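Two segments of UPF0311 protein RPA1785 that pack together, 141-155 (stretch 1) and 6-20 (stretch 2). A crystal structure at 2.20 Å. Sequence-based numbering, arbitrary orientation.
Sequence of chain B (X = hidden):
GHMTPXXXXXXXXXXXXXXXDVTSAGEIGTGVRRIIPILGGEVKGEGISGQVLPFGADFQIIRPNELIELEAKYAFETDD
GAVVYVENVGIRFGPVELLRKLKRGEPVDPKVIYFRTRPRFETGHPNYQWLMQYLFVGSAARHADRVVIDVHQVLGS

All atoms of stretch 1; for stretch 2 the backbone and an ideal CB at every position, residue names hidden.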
# COMPACT_ATOMS: atom_id res chain seq x y z
N ALA B 141 13.17 -19.10 6.35
CA ALA B 141 14.25 -19.85 5.73
C ALA B 141 13.88 -20.20 4.29
O ALA B 141 12.78 -20.67 4.05
CB ALA B 141 14.55 -21.09 6.53
N ARG B 142 14.79 -19.94 3.35
CA ARG B 142 14.56 -20.18 1.92
C ARG B 142 15.17 -21.52 1.56
O ARG B 142 16.38 -21.72 1.72
CB ARG B 142 15.26 -19.12 1.06
CG ARG B 142 14.48 -18.49 -0.10
CD ARG B 142 13.37 -19.31 -0.79
NE ARG B 142 13.85 -19.96 -2.02
CZ ARG B 142 13.65 -19.52 -3.26
NH1 ARG B 142 12.96 -18.41 -3.50
NH2 ARG B 142 14.15 -20.22 -4.28
N HIS B 143 14.33 -22.44 1.11
CA HIS B 143 14.81 -23.66 0.46
C HIS B 143 14.39 -23.65 -1.01
O HIS B 143 13.71 -22.72 -1.47
CB HIS B 143 14.31 -24.89 1.20
CG HIS B 143 14.76 -24.93 2.63
ND1 HIS B 143 13.90 -24.70 3.69
CD2 HIS B 143 15.98 -25.16 3.18
CE1 HIS B 143 14.57 -24.80 4.83
NE2 HIS B 143 15.83 -25.09 4.55
N ALA B 144 14.81 -24.66 -1.76
CA ALA B 144 14.62 -24.64 -3.21
C ALA B 144 13.15 -24.76 -3.55
O ALA B 144 12.67 -24.17 -4.53
CB ALA B 144 15.43 -25.75 -3.87
N ASP B 145 12.43 -25.49 -2.69
CA ASP B 145 11.05 -25.91 -2.94
C ASP B 145 10.02 -25.24 -2.03
O ASP B 145 8.82 -25.39 -2.25
CB ASP B 145 10.93 -27.44 -2.76
CG ASP B 145 11.28 -27.91 -1.33
OD1 ASP B 145 12.31 -27.47 -0.76
OD2 ASP B 145 10.54 -28.75 -0.79
N ARG B 146 10.49 -24.53 -1.02
CA ARG B 146 9.62 -24.01 0.02
C ARG B 146 10.27 -22.88 0.80
O ARG B 146 11.47 -22.65 0.68
CB ARG B 146 9.22 -25.13 1.00
CG ARG B 146 10.33 -25.57 1.94
CD ARG B 146 10.07 -26.93 2.54
NE ARG B 146 11.01 -27.25 3.63
CZ ARG B 146 12.26 -27.69 3.46
NH1 ARG B 146 13.01 -27.95 4.51
NH2 ARG B 146 12.77 -27.88 2.24
N VAL B 147 9.44 -22.17 1.56
CA VAL B 147 9.84 -21.14 2.52
C VAL B 147 9.18 -21.48 3.87
O VAL B 147 7.99 -21.79 3.92
CB VAL B 147 9.41 -19.73 2.04
CG1 VAL B 147 9.62 -18.71 3.14
CG2 VAL B 147 10.21 -19.32 0.76
N VAL B 148 9.97 -21.44 4.95
CA VAL B 148 9.55 -21.81 6.30
C VAL B 148 9.62 -20.57 7.19
O VAL B 148 10.71 -20.09 7.49
CB VAL B 148 10.46 -22.89 6.91
CG1 VAL B 148 10.04 -23.25 8.35
CG2 VAL B 148 10.48 -24.13 6.04
N ILE B 149 8.47 -20.07 7.63
CA ILE B 149 8.40 -18.84 8.42
C ILE B 149 8.01 -19.23 9.82
O ILE B 149 6.92 -19.74 10.03
CB ILE B 149 7.24 -17.87 7.99
CG1 ILE B 149 6.75 -18.06 6.52
CG2 ILE B 149 7.50 -16.42 8.50
CD1 ILE B 149 7.58 -17.52 5.48
N ASP B 150 8.88 -18.94 10.77
CA ASP B 150 8.56 -19.09 12.17
C ASP B 150 7.97 -17.79 12.64
O ASP B 150 8.64 -16.75 12.62
CB ASP B 150 9.81 -19.41 12.96
CG ASP B 150 10.37 -20.76 12.59
OD1 ASP B 150 9.60 -21.75 12.60
OD2 ASP B 150 11.58 -20.83 12.30
N VAL B 151 6.71 -17.84 13.05
CA VAL B 151 5.93 -16.64 13.36
C VAL B 151 5.96 -16.39 14.87
O VAL B 151 5.68 -17.28 15.67
CB VAL B 151 4.45 -16.75 12.85
CG1 VAL B 151 3.64 -15.50 13.19
CG2 VAL B 151 4.40 -16.99 11.31
N HIS B 152 6.28 -15.16 15.25
CA HIS B 152 6.37 -14.77 16.63
C HIS B 152 5.37 -13.67 16.91
O HIS B 152 5.30 -12.71 16.15
CB HIS B 152 7.78 -14.29 16.93
CG HIS B 152 8.83 -15.30 16.61
ND1 HIS B 152 9.30 -16.20 17.53
CD2 HIS B 152 9.47 -15.59 15.45
CE1 HIS B 152 10.20 -16.98 16.97
NE2 HIS B 152 10.32 -16.64 15.71
N GLN B 153 4.62 -13.81 17.99
CA GLN B 153 3.67 -12.81 18.43
C GLN B 153 4.44 -11.72 19.18
O GLN B 153 5.21 -12.04 20.09
CB GLN B 153 2.68 -13.46 19.38
CG GLN B 153 1.51 -12.60 19.76
CD GLN B 153 0.66 -13.22 20.86
OE1 GLN B 153 -0.50 -12.84 21.06
NE2 GLN B 153 1.23 -14.16 21.60
N VAL B 154 4.25 -10.45 18.79
CA VAL B 154 4.86 -9.34 19.53
C VAL B 154 3.99 -8.98 20.72
O VAL B 154 2.81 -8.62 20.58
CB VAL B 154 5.11 -8.08 18.70
CG1 VAL B 154 5.62 -6.93 19.60
CG2 VAL B 154 6.11 -8.36 17.57
N LEU B 155 4.59 -9.06 21.90
CA LEU B 155 3.90 -8.72 23.11
C LEU B 155 4.22 -7.29 23.48
O LEU B 155 3.47 -6.70 24.27
CB LEU B 155 4.30 -9.69 24.23
CG LEU B 155 4.19 -11.20 23.99
CD1 LEU B 155 4.79 -11.94 25.19
CD2 LEU B 155 2.76 -11.65 23.73
N UNK B 6 12.50 -2.53 26.58
CA UNK B 6 12.57 -3.95 26.22
C UNK B 6 11.40 -4.33 25.31
O UNK B 6 10.39 -3.62 25.26
CB UNK B 6 12.57 -4.82 27.48
N UNK B 7 11.57 -5.43 24.58
CA UNK B 7 10.53 -5.97 23.71
C UNK B 7 10.43 -7.45 23.98
O UNK B 7 11.45 -8.15 23.97
CB UNK B 7 10.82 -5.70 22.23
N UNK B 8 9.22 -7.93 24.22
CA UNK B 8 8.99 -9.35 24.45
C UNK B 8 8.22 -9.91 23.27
O UNK B 8 7.28 -9.29 22.78
CB UNK B 8 8.24 -9.59 25.76
N UNK B 9 8.66 -11.07 22.79
CA UNK B 9 7.96 -11.82 21.76
C UNK B 9 7.77 -13.24 22.25
O UNK B 9 8.36 -13.63 23.24
CB UNK B 9 8.72 -11.79 20.43
N UNK B 10 6.93 -13.99 21.56
CA UNK B 10 6.66 -15.38 21.88
C UNK B 10 6.38 -16.12 20.56
O UNK B 10 5.54 -15.69 19.77
CB UNK B 10 5.49 -15.51 22.86
N UNK B 11 7.09 -17.22 20.33
CA UNK B 11 6.86 -18.03 19.15
C UNK B 11 5.47 -18.62 19.21
O UNK B 11 5.08 -19.17 20.24
CB UNK B 11 7.91 -19.13 19.02
N UNK B 12 4.71 -18.49 18.12
CA UNK B 12 3.36 -19.02 18.11
C UNK B 12 3.15 -20.15 17.08
O UNK B 12 2.53 -21.15 17.39
CB UNK B 12 2.38 -17.88 17.83
N UNK B 13 3.63 -19.99 15.86
CA UNK B 13 3.44 -21.07 14.88
C UNK B 13 4.34 -20.93 13.70
O UNK B 13 4.95 -19.88 13.51
CB UNK B 13 1.99 -21.12 14.40
N UNK B 14 4.43 -22.00 12.91
CA UNK B 14 5.24 -22.02 11.69
C UNK B 14 4.35 -22.18 10.44
O UNK B 14 3.45 -23.03 10.41
CB UNK B 14 6.27 -23.15 11.76
N UNK B 15 4.59 -21.31 9.45
CA UNK B 15 4.00 -21.42 8.10
C UNK B 15 5.06 -21.95 7.14
O UNK B 15 6.15 -21.36 7.01
CB UNK B 15 3.46 -20.07 7.62
N UNK B 16 4.75 -23.07 6.50
CA UNK B 16 5.61 -23.64 5.48
C UNK B 16 4.92 -23.42 4.14
O UNK B 16 3.88 -24.01 3.89
CB UNK B 16 5.89 -25.12 5.74
N UNK B 17 5.46 -22.55 3.29
CA UNK B 17 4.87 -22.32 1.98
C UNK B 17 5.65 -23.00 0.85
O UNK B 17 6.83 -22.69 0.63
CB UNK B 17 4.78 -20.82 1.71
N UNK B 18 5.00 -23.92 0.13
CA UNK B 18 5.58 -24.51 -1.09
C UNK B 18 5.54 -23.46 -2.20
O UNK B 18 4.50 -22.85 -2.47
CB UNK B 18 4.83 -25.77 -1.51
N UNK B 19 6.68 -23.23 -2.83
CA UNK B 19 6.76 -22.17 -3.82
C UNK B 19 7.01 -22.76 -5.20
O UNK B 19 7.61 -23.83 -5.32
CB UNK B 19 7.86 -21.17 -3.46
N UNK B 20 6.53 -22.07 -6.23
CA UNK B 20 6.76 -22.47 -7.61
C UNK B 20 7.94 -21.81 -8.28
O UNK B 20 8.87 -21.34 -7.63
CB UNK B 20 5.50 -22.18 -8.44

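Backbone pairing fixes the frame: 9-19 runs antiparallel to 146-154, and CA-to-CB directions largely alternate between a face bearing Val-148, Asp-150 and His-152 and one bearing Val-147, Ile-149, Val-151 and Gln-153.

Positions 6 and 7 have no stretch 1 atom within 5.5 Å of the ideal CB, so little is dictated. They are Thr-6, which makes no contact, and Leu-7, whose CD1 reaches Val-154 CG1 (4.2 Å). Position 8 points sideways, its CB 4.2 Å from Leu-155 CD1; many residues fit. Glu-8 accepts through its backbone, Leu-155 N to Glu-8 O being 2.8 Å.

Position 9 lies beside His-152, where a small polar or beta-branched residue suits. Thr-9 fits: its OG1 is 2.9 Å from a water that is also 2.7 Å from His-152 ND1. Position 10 shares its face with Gln-153 and tolerates a long chain; Lys-10 is extended, its backbone N bonded to Gln-153 O (3.0 Å).

At position 11 the CB sits 3.6 Å from His-152 ND1, favouring an aromatic or polar group. Tyr-11 turns its ring edge toward the His-152 face, centroids 5.7 Å apart and planes at 66°. Position 12, with phi/psi -116/-45, is the extra residue of a bulge; its CB points sideways, near Val-151 and Gln-153, and aliphatics suit. Val-12 places CG2 4.0 Å from Val-151 CG1, and Val-12 N donates to Val-151 O (2.9 Å).

Position 13 has its CB 5.2 Å from Val-151 CB, leaving space for a large apolar group. The ring of Phe-13 covers that valine: Val-151 CB is 4.2 Å from the ring centroid, 26° off the normal.

Position 14 offers the clearest polar cue, an ideal CB 3.7 Å from Asp-150 OD1. A short donor such as Ser or Thr, or perhaps Asn, is expected. Thr-14 OG1 donates to Asp-150 OD1 at 2.7 Å, while its CG2 meets Val-148 CG1 at 3.6 Å.

Position 15 faces Ile-149 CG1 and Val-151 CG2, calling for an aliphatic; Ile-15 CD1 lies 4.1 Å from Val-151 CG2. Position 16, near Val-148, accepts beta-branched residues; Thr-16 CG2 also lies 4.1 Å from Arg-146 CD. Position 17 pairs with Val-147, without demanding bulk: Ala-17, whose N donates to Val-147 O (2.7 Å).

Position 18 adjoins Arg-146 across the pair and allows varied residues; Arg-18 makes modest contact. Position 19 points sideways near Val-147 CG2, and an aliphatic would reach stretch 1. Ile-19 sets CD1 over one face of the Arg-142 guanidinium, 3.6 Å from Arg-142 CZ. Position 20 has no neighbour near its ideal CB and is Gly-20.

Stretch 2, residues 6-20: TLETKYVFTITARIG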
# COMPACT_ATOMS: atom_id res chain seq x y z
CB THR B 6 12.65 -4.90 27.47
OG1 THR B 6 11.45 -4.83 28.26
CG2 THR B 6 13.85 -4.55 28.35
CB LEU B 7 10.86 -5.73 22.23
CG LEU B 7 9.72 -5.92 21.22
CD1 LEU B 7 8.74 -4.77 21.31
CD2 LEU B 7 10.25 -6.09 19.78
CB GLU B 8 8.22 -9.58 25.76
CG GLU B 8 8.76 -8.81 26.97
CD GLU B 8 10.10 -9.35 27.51
OE1 GLU B 8 11.15 -9.19 26.84
OE2 GLU B 8 10.10 -9.90 28.64
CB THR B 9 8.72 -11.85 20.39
OG1 THR B 9 9.92 -12.62 20.52
CG2 THR B 9 9.04 -10.45 19.91
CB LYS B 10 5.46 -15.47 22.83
CG LYS B 10 4.71 -16.79 22.83
CD LYS B 10 3.40 -16.69 23.61
CE LYS B 10 2.43 -17.78 23.21
NZ LYS B 10 1.03 -17.33 23.51
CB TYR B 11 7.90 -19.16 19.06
CG TYR B 11 7.51 -20.23 18.06
CD1 TYR B 11 7.70 -20.02 16.70
CD2 TYR B 11 6.95 -21.43 18.48
CE1 TYR B 11 7.34 -20.97 15.77
CE2 TYR B 11 6.57 -22.40 17.56
CZ TYR B 11 6.77 -22.16 16.21
OH TYR B 11 6.41 -23.12 15.29
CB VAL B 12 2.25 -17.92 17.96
CG1 VAL B 12 2.10 -17.14 19.24
CG2 VAL B 12 2.54 -16.98 16.78
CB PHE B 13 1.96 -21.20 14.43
CG PHE B 13 1.34 -19.91 13.92
CD1 PHE B 13 0.54 -19.14 14.76
CD2 PHE B 13 1.54 -19.49 12.61
CE1 PHE B 13 -0.03 -17.97 14.32
CE2 PHE B 13 0.96 -18.31 12.15
CZ PHE B 13 0.17 -17.55 13.00
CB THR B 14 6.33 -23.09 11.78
OG1 THR B 14 7.16 -22.82 12.91
CG2 THR B 14 7.20 -23.08 10.53
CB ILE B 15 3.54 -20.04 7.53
CG1 ILE B 15 2.49 -19.38 8.43
CG2 ILE B 15 3.00 -20.20 6.10
CD1 ILE B 15 2.13 -17.95 8.00
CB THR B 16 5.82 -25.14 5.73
OG1 THR B 16 6.45 -25.34 7.00
CG2 THR B 16 6.70 -25.77 4.65
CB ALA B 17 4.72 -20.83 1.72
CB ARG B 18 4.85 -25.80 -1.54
CG ARG B 18 4.59 -26.83 -0.44
CD ARG B 18 3.93 -28.19 -0.94
NE ARG B 18 2.92 -28.14 -2.05
CZ ARG B 18 3.22 -28.27 -3.35
NH1 ARG B 18 4.49 -28.41 -3.78
NH2 ARG B 18 2.25 -28.24 -4.26
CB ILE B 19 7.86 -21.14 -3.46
CG1 ILE B 19 9.21 -21.84 -3.24
CG2 ILE B 19 7.42 -20.30 -2.23
CD1 ILE B 19 10.41 -20.98 -3.56
O HOH W 1 9.70 -15.51 20.11
O HOH W 2 7.37 -28.91 -2.22
O HOH W 3 10.41 -24.91 -7.09
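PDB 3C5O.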